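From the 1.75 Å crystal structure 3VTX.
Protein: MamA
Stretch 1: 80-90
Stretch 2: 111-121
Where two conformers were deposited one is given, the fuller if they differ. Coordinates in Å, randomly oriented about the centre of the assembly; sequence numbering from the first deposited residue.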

ATOM      1  N   GLY A  80      -2.114  -6.246   3.271  1.00 22.35           N
ATOM      2  CA  GLY A  80      -3.404  -5.908   2.616  1.00 20.65           C
ATOM      3  C   GLY A  80      -3.264  -5.436   1.179  1.00 19.89           C
ATOM      4  O   GLY A  80      -4.048  -5.823   0.317  1.00 21.71           O
ATOM      5  N   SER A  81      -2.251  -4.636   0.917  1.00 20.36           N
ATOM      6  CA  SER A  81      -1.896  -4.244  -0.472  1.00 21.66           C
ATOM      7  C   SER A  81      -1.646  -5.455  -1.376  1.00 21.52           C
ATOM      8  O   SER A  81      -2.134  -5.531  -2.513  1.00 21.10           O
ATOM      9  CB  SER A  81      -0.702  -3.270  -0.496  1.00 21.84           C
ATOM     10  OG  SER A  81      -0.982  -2.036   0.123  1.00 24.35           O
ATOM     11  N   ALA A  82      -0.900  -6.415  -0.869  1.00 21.68           N
ATOM     12  CA  ALA A  82      -0.605  -7.640  -1.610  1.00 21.39           C
ATOM     13  C   ALA A  82      -1.847  -8.462  -1.891  1.00 20.23           C
ATOM     14  O   ALA A  82      -2.023  -9.061  -2.980  1.00 20.54           O
ATOM     15  CB  ALA A  82       0.420  -8.505  -0.784  1.00 21.70           C
ATOM     16  N   ASN A  83      -2.713  -8.547  -0.888  1.00 21.63           N
ATOM     17  CA  ASN A  83      -3.969  -9.278  -1.027  1.00 21.98           C
ATOM     18  C   ASN A  83      -4.821  -8.645  -2.107  1.00 22.17           C
ATOM     19  O   ASN A  83      -5.453  -9.361  -2.898  1.00 23.69           O
ATOM     20  CB  ASN A  83      -4.648  -9.334   0.357  1.00 22.55           C
ATOM     21  CG  ASN A  83      -4.161 -10.497   1.192  1.00 26.48           C
ATOM     22  OD1 ASN A  83      -4.155 -11.641   0.710  1.00 31.64           O
ATOM     23  ND2 ASN A  83      -4.099 -10.259   2.479  1.00 31.50           N
ATOM     24  N   PHE A  84      -4.827  -7.320  -2.202  1.00 21.49           N
ATOM     25  CA  PHE A  84      -5.572  -6.664  -3.300  1.00 22.73           C
ATOM     26  C   PHE A  84      -4.937  -7.063  -4.642  1.00 22.89           C
ATOM     27  O   PHE A  84      -5.638  -7.350  -5.602  1.00 23.64           O
ATOM     28  CB  PHE A  84      -5.547  -5.186  -3.115  1.00 21.79           C
ATOM     29  CG  PHE A  84      -6.334  -4.360  -4.108  1.00 21.73           C
ATOM     30  CD1 PHE A  84      -7.590  -4.744  -4.561  1.00 25.73           C
ATOM     31  CD2 PHE A  84      -5.851  -3.087  -4.453  1.00 26.64           C
ATOM     32  CE1 PHE A  84      -8.290  -3.915  -5.382  1.00 26.33           C
ATOM     33  CE2 PHE A  84      -6.586  -2.284  -5.317  1.00 29.67           C
ATOM     34  CZ  PHE A  84      -7.782  -2.703  -5.742  1.00 24.78           C
ATOM     35  N   MET A  85      -3.605  -7.132  -4.701  1.00 21.32           N
ATOM     36  CA  MET A  85      -2.925  -7.510  -5.955  1.00 22.35           C
ATOM     37  C   MET A  85      -3.282  -8.911  -6.412  1.00 24.33           C
ATOM     38  O   MET A  85      -3.255  -9.185  -7.626  1.00 27.48           O
ATOM     39  CB  MET A  85      -1.396  -7.377  -5.831  1.00 22.06           C
ATOM     40  CG  MET A  85      -0.938  -5.949  -5.653  1.00 21.82           C
ATOM     41  SD  MET A  85       0.815  -5.903  -5.390  1.00 22.74           S
ATOM     42  CE  MET A  85       1.021  -4.407  -4.416  1.00 23.46           C
ATOM     43  N   ILE A  86      -3.563  -9.806  -5.515  1.00 23.32           N
ATOM     44  CA  ILE A  86      -3.850 -11.192  -5.841  1.00 23.75           C
ATOM     45  C   ILE A  86      -5.366 -11.497  -5.828  1.00 26.93           C
ATOM     46  O   ILE A  86      -5.765 -12.665  -5.863  1.00 28.99           O
ATOM     47  CB  ILE A  86      -3.091 -12.175  -4.964  1.00 23.75           C
ATOM     48  CG1 ILE A  86      -3.581 -12.197  -3.529  1.00 27.27           C
ATOM     49  CG2 ILE A  86      -1.533 -11.983  -5.115  1.00 26.01           C
ATOM     50  CD1 ILE A  86      -3.331 -13.591  -2.829  1.00 29.54           C
ATOM     51  N   ASP A  87      -6.162 -10.415  -5.807  1.00 28.33           N
ATOM     52  CA  ASP A  87      -7.633 -10.528  -5.942  0.50 28.85           C
ATOM     53  C   ASP A  87      -8.278 -11.195  -4.744  1.00 29.25           C
ATOM     54  O   ASP A  87      -9.224 -12.019  -4.895  1.00 30.89           O
ATOM     55  CB  ASP A  87      -7.967 -11.322  -7.218  0.50 28.79           C
ATOM     56  CG  ASP A  87      -9.286 -10.938  -7.774  0.50 32.62           C
ATOM     57  OD1 ASP A  87      -9.643  -9.766  -7.551  0.50 32.35           O
ATOM     58  OD2 ASP A  87      -9.945 -11.789  -8.428  0.50 34.00           O
ATOM     59  N   GLU A  88      -7.754 -10.922  -3.565  1.00 27.26           N
ATOM     60  CA  GLU A  88      -8.309 -11.434  -2.295  1.00 27.69           C
ATOM     61  C   GLU A  88      -8.769 -10.174  -1.549  1.00 27.61           C
ATOM     62  O   GLU A  88      -8.127  -9.700  -0.664  1.00 25.76           O
ATOM     63  CB  GLU A  88      -7.315 -12.256  -1.498  1.00 26.48           C
ATOM     64  CG  GLU A  88      -6.990 -13.600  -2.140  1.00 32.24           C
ATOM     65  CD  GLU A  88      -8.214 -14.516  -2.210  1.00 41.72           C
ATOM     66  OE1 GLU A  88      -9.095 -14.395  -1.317  1.00 41.79           O
ATOM     67  OE2 GLU A  88      -8.336 -15.304  -3.201  1.00 47.14           O
ATOM     68  N   LYS A  89      -9.964  -9.681  -1.896  1.00 26.30           N
ATOM     69  CA  LYS A  89     -10.358  -8.296  -1.501  1.00 27.88           C
ATOM     70  C   LYS A  89     -10.801  -8.231  -0.080  1.00 29.68           C
ATOM     71  O   LYS A  89     -10.466  -7.276   0.596  1.00 28.27           O
ATOM     72  CB  LYS A  89     -11.449  -7.800  -2.435  1.00 28.42           C
ATOM     73  CG  LYS A  89     -10.939  -7.459  -3.785  1.00 28.81           C
ATOM     74  CD  LYS A  89     -12.012  -6.987  -4.665  1.00 32.74           C
ATOM     75  CE  LYS A  89     -11.525  -6.758  -6.059  1.00 31.25           C
ATOM     76  NZ  LYS A  89     -12.623  -6.112  -6.873  1.00 35.06           N
ATOM     77  N   GLN A  90     -11.485  -9.265   0.433  1.00 30.56           N
ATOM     78  CA  GLN A  90     -11.804  -9.219   1.842  1.00 30.89           C
ATOM     79  C   GLN A  90     -10.600  -9.372   2.738  1.00 29.26           C
ATOM     80  O   GLN A  90     -10.536  -8.769   3.796  1.00 29.83           O
ATOM     81  CB  GLN A  90     -12.864 -10.262   2.215  1.00 32.01           C
ATOM     82  CG  GLN A  90     -13.388 -10.136   3.658  1.00 38.00           C
ATOM     83  CD  GLN A  90     -13.990  -8.780   3.928  1.00 42.56           C
ATOM     84  OE1 GLN A  90     -14.861  -8.341   3.192  1.00 41.86           O
ATOM     85  NE2 GLN A  90     -13.480  -8.094   4.938  1.00 39.38           N
ATOM     86  N   TYR A 111      -6.001   5.228   1.539  1.00 22.23           N
ATOM     87  CA  TYR A 111      -6.134   5.349   0.061  1.00 21.73           C
ATOM     88  C   TYR A 111      -6.309   3.963  -0.568  1.00 21.40           C
ATOM     89  O   TYR A 111      -7.272   3.723  -1.304  1.00 20.21           O
ATOM     90  CB  TYR A 111      -5.031   6.134  -0.599  1.00 20.01           C
ATOM     91  CG  TYR A 111      -5.301   6.450  -2.041  1.00 18.76           C
ATOM     92  CD1 TYR A 111      -6.454   7.130  -2.367  1.00 19.51           C
ATOM     93  CD2 TYR A 111      -4.505   5.994  -3.037  1.00 21.75           C
ATOM     94  CE1 TYR A 111      -6.776   7.400  -3.707  1.00 20.10           C
ATOM     95  CE2 TYR A 111      -4.828   6.239  -4.393  1.00 20.82           C
ATOM     96  CZ  TYR A 111      -5.960   6.949  -4.680  1.00 19.35           C
ATOM     97  OH  TYR A 111      -6.242   7.188  -6.018  1.00 20.41           O
ATOM     98  N   LYS A 112      -5.460   3.035  -0.191  1.00 21.07           N
ATOM     99  CA  LYS A 112      -5.582   1.661  -0.694  0.50 19.76           C
ATOM    100  C   LYS A 112      -6.929   1.040  -0.327  1.00 20.79           C
ATOM    101  O   LYS A 112      -7.572   0.332  -1.161  1.00 20.06           O
ATOM    102  CB  LYS A 112      -4.433   0.749  -0.189  0.50 20.86           C
ATOM    103  CG  LYS A 112      -3.057   0.946  -0.827  0.50 19.08           C
ATOM    104  CD  LYS A 112      -2.828   0.376  -2.249  0.50 20.85           C
ATOM    105  CE  LYS A 112      -1.345  -0.087  -2.414  0.50 19.09           C
ATOM    106  NZ  LYS A 112      -1.066  -0.505  -3.826  0.50 23.75           N
ATOM    107  N   LEU A 113      -7.411   1.266   0.908  1.00 21.04           N
ATOM    108  CA  LEU A 113      -8.672   0.729   1.373  1.00 21.29           C
ATOM    109  C   LEU A 113      -9.786   1.275   0.531  1.00 19.98           C
ATOM    110  O   LEU A 113     -10.673   0.549   0.106  1.00 20.91           O
ATOM    111  CB  LEU A 113      -8.907   1.107   2.882  1.00 22.12           C
ATOM    112  CG  LEU A 113     -10.233   0.619   3.387  1.00 25.32           C
ATOM    113  CD1 LEU A 113     -10.330  -0.979   3.474  1.00 24.76           C
ATOM    114  CD2 LEU A 113     -10.416   1.262   4.828  1.00 31.12           C
ATOM    115  N   GLY A 114      -9.692   2.552   0.224  1.00 19.45           N
ATOM    116  CA  GLY A 114     -10.662   3.166  -0.662  1.00 20.94           C
ATOM    117  C   GLY A 114     -10.666   2.566  -2.084  1.00 18.66           C
ATOM    118  O   GLY A 114     -11.754   2.272  -2.651  1.00 20.98           O
ATOM    119  N   LEU A 115      -9.467   2.292  -2.603  1.00 18.63           N
ATOM    120  CA  LEU A 115      -9.314   1.670  -3.912  1.00 17.44           C
ATOM    121  C   LEU A 115      -9.968   0.293  -3.875  1.00 19.01           C
ATOM    122  O   LEU A 115     -10.699  -0.098  -4.838  1.00 20.85           O
ATOM    123  CB  LEU A 115      -7.868   1.543  -4.330  1.00 19.59           C
ATOM    124  CG  LEU A 115      -7.191   2.885  -4.639  1.00 19.79           C
ATOM    125  CD1 LEU A 115      -5.712   2.569  -4.991  1.00 20.55           C
ATOM    126  CD2 LEU A 115      -7.853   3.731  -5.802  1.00 19.30           C
ATOM    127  N   VAL A 116      -9.728  -0.463  -2.831  1.00 19.54           N
ATOM    128  CA  VAL A 116     -10.303  -1.802  -2.712  1.00 20.97           C
ATOM    129  C   VAL A 116     -11.870  -1.698  -2.676  1.00 21.40           C
ATOM    130  O   VAL A 116     -12.552  -2.388  -3.491  1.00 23.48           O
ATOM    131  CB  VAL A 116      -9.779  -2.557  -1.516  1.00 21.13           C
ATOM    132  CG1 VAL A 116     -10.444  -3.984  -1.424  1.00 24.33           C
ATOM    133  CG2 VAL A 116      -8.302  -2.752  -1.566  1.00 20.69           C
ATOM    134  N   TYR A 117     -12.414  -0.852  -1.832  1.00 20.58           N
ATOM    135  CA  TYR A 117     -13.874  -0.673  -1.736  1.00 22.12           C
ATOM    136  C   TYR A 117     -14.477  -0.237  -3.043  1.00 21.42           C
ATOM    137  O   TYR A 117     -15.440  -0.820  -3.519  1.00 22.09           O
ATOM    138  CB  TYR A 117     -14.216   0.330  -0.702  1.00 21.21           C
ATOM    139  CG  TYR A 117     -14.222  -0.202   0.732  1.00 19.80           C
ATOM    140  CD1 TYR A 117     -14.840  -1.413   1.100  1.00 24.48           C
ATOM    141  CD2 TYR A 117     -13.709   0.610   1.739  1.00 24.44           C
ATOM    142  CE1 TYR A 117     -14.846  -1.813   2.441  1.00 27.19           C
ATOM    143  CE2 TYR A 117     -13.730   0.185   3.073  1.00 26.06           C
ATOM    144  CZ  TYR A 117     -14.303  -0.993   3.386  1.00 30.46           C
ATOM    145  OH  TYR A 117     -14.310  -1.336   4.724  1.00 33.96           O
ATOM    146  N   ASP A 118     -13.812   0.668  -3.739  1.00 20.75           N
ATOM    147  CA  ASP A 118     -14.416   1.144  -4.972  1.00 21.88           C
ATOM    148  C   ASP A 118     -14.429   0.013  -6.012  1.00 21.58           C
ATOM    149  O   ASP A 118     -15.386  -0.074  -6.811  1.00 22.89           O
ATOM    150  CB  ASP A 118     -13.712   2.345  -5.546  1.00 22.49           C
ATOM    151  CG  ASP A 118     -14.641   3.188  -6.504  1.00 26.47           C
ATOM    152  OD1 ASP A 118     -15.768   3.482  -6.098  1.00 26.08           O
ATOM    153  OD2 ASP A 118     -14.172   3.440  -7.664  1.00 24.65           O
ATOM    154  N   SER A 119     -13.403  -0.819  -5.985  1.00 21.84           N
ATOM    155  CA  SER A 119     -13.308  -1.938  -6.914  1.00 23.63           C
ATOM    156  C   SER A 119     -14.401  -2.933  -6.720  1.00 25.40           C
ATOM    157  O   SER A 119     -14.656  -3.712  -7.649  1.00 27.29           O
ATOM    158  CB  SER A 119     -11.980  -2.661  -6.905  1.00 24.17           C
ATOM    159  OG  SER A 119     -11.865  -3.504  -5.764  1.00 23.99           O
ATOM    160  N   MET A 120     -14.954  -2.960  -5.542  1.00 24.28           N
ATOM    161  CA  MET A 120     -16.057  -3.846  -5.157  1.00 27.79           C
ATOM    162  C   MET A 120     -17.423  -3.227  -5.357  1.00 29.00           C
ATOM    163  O   MET A 120     -18.439  -3.906  -5.119  1.00 29.57           O
ATOM    164  CB  MET A 120     -15.884  -4.214  -3.691  1.00 26.37           C
ATOM    165  CG  MET A 120     -14.671  -5.054  -3.464  1.00 30.71           C
ATOM    166  SD  MET A 120     -14.327  -5.101  -1.649  1.00 34.80           S
ATOM    167  CE  MET A 120     -15.791  -5.938  -0.995  1.00 46.12           C
ATOM    168  N   GLY A 121     -17.482  -1.960  -5.763  1.00 26.56           N
ATOM    169  CA  GLY A 121     -18.727  -1.267  -5.829  1.00 28.17           C
ATOM    170  C   GLY A 121     -19.221  -0.636  -4.553  1.00 27.77           C
ATOM    171  O   GLY A 121     -20.365  -0.144  -4.476  1.00 28.64           O
TER

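The two stretches belong to one chain, and 455 Å² of surface, both sides summed, is buried between them. Helix 80-85 and helix 111-119 run in nearly the same direction: their axes make an angle of 26° and come no closer than 10.6 Å, a spacing that leaves side chains to fill the gap. The backbones draw nearest at two points, Ser81 CA to Lys112 CA at 7.0 Å and Lys89 CA to Val116 CA at 6.6 Å. The second lies beyond the turn after residue 85, where a new helix starts with Lys89.

Along stretch 2, the first residue to make contact is Lys112. Its CA-to-CB bond points toward stretch 1, and its chain, m at both chi1 and chi2, brings CE to 3.2 Å from Ser81 OG. This is a contact between a methylene and a hydroxyl, and the hydroxyl has its hydrogen bond elsewhere in the structure. Further out, Lys112 NZ lies 4.5 Å from Met85 CE, a loose approach.

One turn later, Leu115 borders the Phe84 ring, with Leu115 CB 4.2 Å from Phe84 CE2 and its carbonyl O 4.0 Å from Phe84 CZ.

Val116 makes the main apolar contact. With Phe84 at chi1 t, its ring presents a face to Val116 CG2, which sits 3.7 Å from the ring centroid and 15° off the ring normal; the closest pair is Phe84 CG to Val116 CG2, at 3.6 Å. That near-perpendicular approach is the evidence for a CH-pi contact, in which a weakly polarised methyl meets the pi cloud. The other methyl, CG1, lies 4.1 Å from Lys89 CB and 3.9 Å from Lys89 O, so Val116 CG1 packs against Lys89 while also reaching the Phe84 ring, 4.3 Å from Phe84 CD1.

Ser119 supplies the polar link. Lys89, t from chi2 through chi4, extends its chain so that NZ donates a hydrogen bond to Ser119 OG at 2.9 Å. Ser119 OG in turn donates to Val116 O at 2.6 Å, back within its own helix, so the hydroxyl accepts from the ammonium while giving its proton to a carbonyl. Ser119 OG is also 3.6 Å from Phe84 CE1.

Met120 completes the interface: its CG packs 3.5 Å from Lys89 CD, aliphatic carbon on aliphatic carbon, alongside the extended lysine. Gly121 then leaves the helix with positive phi (84°) in a Schellman motif and adds nothing to the contact.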